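Local coordinates for protein NANS (YJHS), A 9-O-acetyl N-acetylneuraminic acid esterase (Escherichia coli O157:H7 EDL933, PDB 3PT5) that probably removes the 9-O-acetyl group from 9-O-acetyl-N-acetylneuraminate, letting the bacterium grow on this host sialic acid, at residues G142-R147 against L163-V168. Residues are numbered along the deposited sequence; the frame is centred on the assembly and turned at random.
Sequences GTYSER and LYQDLV
The two-stranded antiparallel ribbon of 144-145 and 149-150 lies against helix 162-176 through Tyr144, whose ring meets Gln165 and Asp166. Gln165 CB sits over one ring face, 4.1 Å from the Tyr144 centroid and 15° off the ring normal, a CH-pi contact. Tyr144 CG is anti to its own N (chi1 -175°), which carries the ring alongside the helix. From CB the Gln165 chain runs extended toward the CB end of Tyr144. Its OE1 comes within 3.4 Å of Tyr144 CD2 and 3.6 Å of Tyr144 CB. The amide plane is tilted 46° from the ring plane. Gln165 NE2 hydrogen-bonds Asp160 O, just before the helix, which helps hold the amide. This helix belongs to the alpha/beta fold of the SGNH hydrolases; on its inner side Leu167 packs on strand 20-28 of the central sheet. Asp166 meets the ring at CE1, nearer the hydroxyl end. Its CA is 3.7 Å from Tyr144 CE1, and its CB is 3.9 Å from the same carbon. Asp166 OD2 lies in plane at the ring edge, where it forms a salt bridge with Arg57 NH2 and accepts a hydrogen bond from Ala150 N, on the partner strand. Tyr144 OH hydrogen-bonds Ser169 OG, one turn after Gln165.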
loop_
_atom_site.group_PDB
_atom_site.type_symbol
_atom_site.label_atom_id
_atom_site.label_comp_id
_atom_site.label_asym_id
_atom_site.label_seq_id
_atom_site.Cartn_x
_atom_site.Cartn_y
_atom_site.Cartn_z
ATOM N N GLY A 142 19.935 -0.525 -2.772
ATOM C CA GLY A 142 19.916 0.662 -1.919
ATOM C C GLY A 142 20.576 0.379 -0.573
ATOM O O GLY A 142 21.327 -0.577 -0.427
ATOM N N THR A 143 20.288 1.212 0.413
ATOM C CA THR A 143 20.853 1.054 1.752
ATOM C C THR A 143 19.746 1.229 2.780
ATOM O O THR A 143 18.646 1.682 2.446
ATOM C CB THR A 143 22.001 2.075 2.016
ATOM O OG1 THR A 143 21.535 3.413 1.770
ATOM C CG2 THR A 143 23.168 1.795 1.088
ATOM N N TYR A 144 20.035 0.849 4.025
ATOM C CA TYR A 144 19.104 1.067 5.121
ATOM C C TYR A 144 19.760 1.968 6.159
ATOM O O TYR A 144 20.880 1.702 6.564
ATOM C CB TYR A 144 18.667 -0.254 5.765
ATOM C CG TYR A 144 17.612 -0.026 6.833
ATOM C CD1 TYR A 144 16.291 0.265 6.477
ATOM C CD2 TYR A 144 17.933 -0.084 8.184
ATOM C CE1 TYR A 144 15.323 0.509 7.445
ATOM C CE2 TYR A 144 16.964 0.150 9.164
ATOM C CZ TYR A 144 15.666 0.445 8.782
ATOM O OH TYR A 144 14.703 0.671 9.740
ATOM N N SER A 145 19.045 3.016 6.579
ATOM C CA SER A 145 19.493 3.965 7.613
ATOM C C SER A 145 18.636 3.768 8.857
ATOM O O SER A 145 17.412 3.743 8.761
ATOM C CB SER A 145 19.350 5.403 7.089
ATOM O OG SER A 145 19.052 6.343 8.125
ATOM N N GLU A 146 19.271 3.611 10.018
ATOM C CA GLU A 146 18.536 3.391 11.272
ATOM C C GLU A 146 17.589 4.529 11.601
ATOM O O GLU A 146 16.474 4.310 12.093
ATOM C CB GLU A 146 19.511 3.180 12.430
ATOM C CG GLU A 146 20.389 1.945 12.278
ATOM C CD GLU A 146 19.595 0.659 12.151
ATOM O OE1 GLU A 146 18.635 0.461 12.944
ATOM O OE2 GLU A 146 19.930 -0.155 11.251
ATOM N N ARG A 147 18.049 5.745 11.333
ATOM C CA ARG A 147 17.336 6.922 11.711
ATOM C C ARG A 147 16.254 7.273 10.690
ATOM O O ARG A 147 15.299 7.978 11.030
ATOM C CB ARG A 147 18.315 8.085 11.874
ATOM C CG ARG A 147 17.746 9.260 12.643
ATOM C CD ARG A 147 18.784 10.348 12.941
ATOM N NE ARG A 147 19.744 9.958 13.969
ATOM C CZ ARG A 147 19.504 9.973 15.284
ATOM N NH1 ARG A 147 18.315 10.331 15.755
ATOM N NH2 ARG A 147 20.459 9.610 16.136
ATOM N N LEU A 163 14.700 -2.910 1.813
ATOM C CA LEU A 163 13.236 -2.893 1.830
ATOM C C LEU A 163 12.667 -3.863 2.849
ATOM O O LEU A 163 11.703 -3.533 3.536
ATOM C CB LEU A 163 12.646 -3.158 0.447
ATOM C CG LEU A 163 12.757 -2.039 -0.595
ATOM C CD1 LEU A 163 12.108 -2.503 -1.881
ATOM C CD2 LEU A 163 12.107 -0.728 -0.109
ATOM N N TYR A 164 13.274 -5.047 2.977
ATOM C CA TYR A 164 12.839 -6.001 3.988
ATOM C C TYR A 164 13.058 -5.454 5.403
ATOM O O TYR A 164 12.187 -5.561 6.258
ATOM C CB TYR A 164 13.527 -7.365 3.833
ATOM C CG TYR A 164 13.197 -8.286 4.980
ATOM C CD1 TYR A 164 12.029 -9.047 4.963
ATOM C CD2 TYR A 164 14.024 -8.351 6.117
ATOM C CE1 TYR A 164 11.690 -9.888 6.026
ATOM C CE2 TYR A 164 13.689 -9.186 7.192
ATOM C CZ TYR A 164 12.522 -9.943 7.137
ATOM O OH TYR A 164 12.159 -10.763 8.190
ATOM N N GLN A 165 14.223 -4.855 5.628
ATOM C CA GLN A 165 14.593 -4.282 6.922
ATOM C C GLN A 165 13.634 -3.196 7.338
ATOM O O GLN A 165 13.304 -3.075 8.507
ATOM C CB GLN A 165 15.982 -3.675 6.835
ATOM C CG GLN A 165 17.082 -4.700 6.745
ATOM C CD GLN A 165 18.440 -4.029 6.645
ATOM O OE1 GLN A 165 18.868 -3.317 7.567
ATOM N NE2 GLN A 165 19.114 -4.219 5.509
ATOM N N ASP A 166 13.193 -2.417 6.356
ATOM C CA ASP A 166 12.271 -1.301 6.539
ATOM C C ASP A 166 10.889 -1.859 6.911
ATOM O O ASP A 166 10.252 -1.375 7.849
ATOM C CB ASP A 166 12.259 -0.490 5.232
ATOM C CG ASP A 166 11.513 0.838 5.341
ATOM O OD1 ASP A 166 10.275 0.833 5.158
ATOM O OD2 ASP A 166 12.154 1.907 5.561
ATOM N N LEU A 167 10.466 -2.894 6.197
ATOM C CA LEU A 167 9.216 -3.594 6.478
ATOM C C LEU A 167 9.159 -4.151 7.908
ATOM O O LEU A 167 8.186 -3.923 8.631
ATOM C CB LEU A 167 9.030 -4.717 5.460
ATOM C CG LEU A 167 7.857 -5.672 5.615
ATOM C CD1 LEU A 167 6.552 -4.946 5.368
ATOM C CD2 LEU A 167 8.029 -6.824 4.661
ATOM N N VAL A 168 10.206 -4.875 8.299
ATOM C CA VAL A 168 10.284 -5.493 9.636
ATOM C C VAL A 168 10.468 -4.438 10.728
ATOM O O VAL A 168 9.739 -4.430 11.727
ATOM C CB VAL A 168 11.384 -6.596 9.677
ATOM C CG1 VAL A 168 11.811 -6.940 11.129
ATOM C CG2 VAL A 168 10.879 -7.832 9.008
#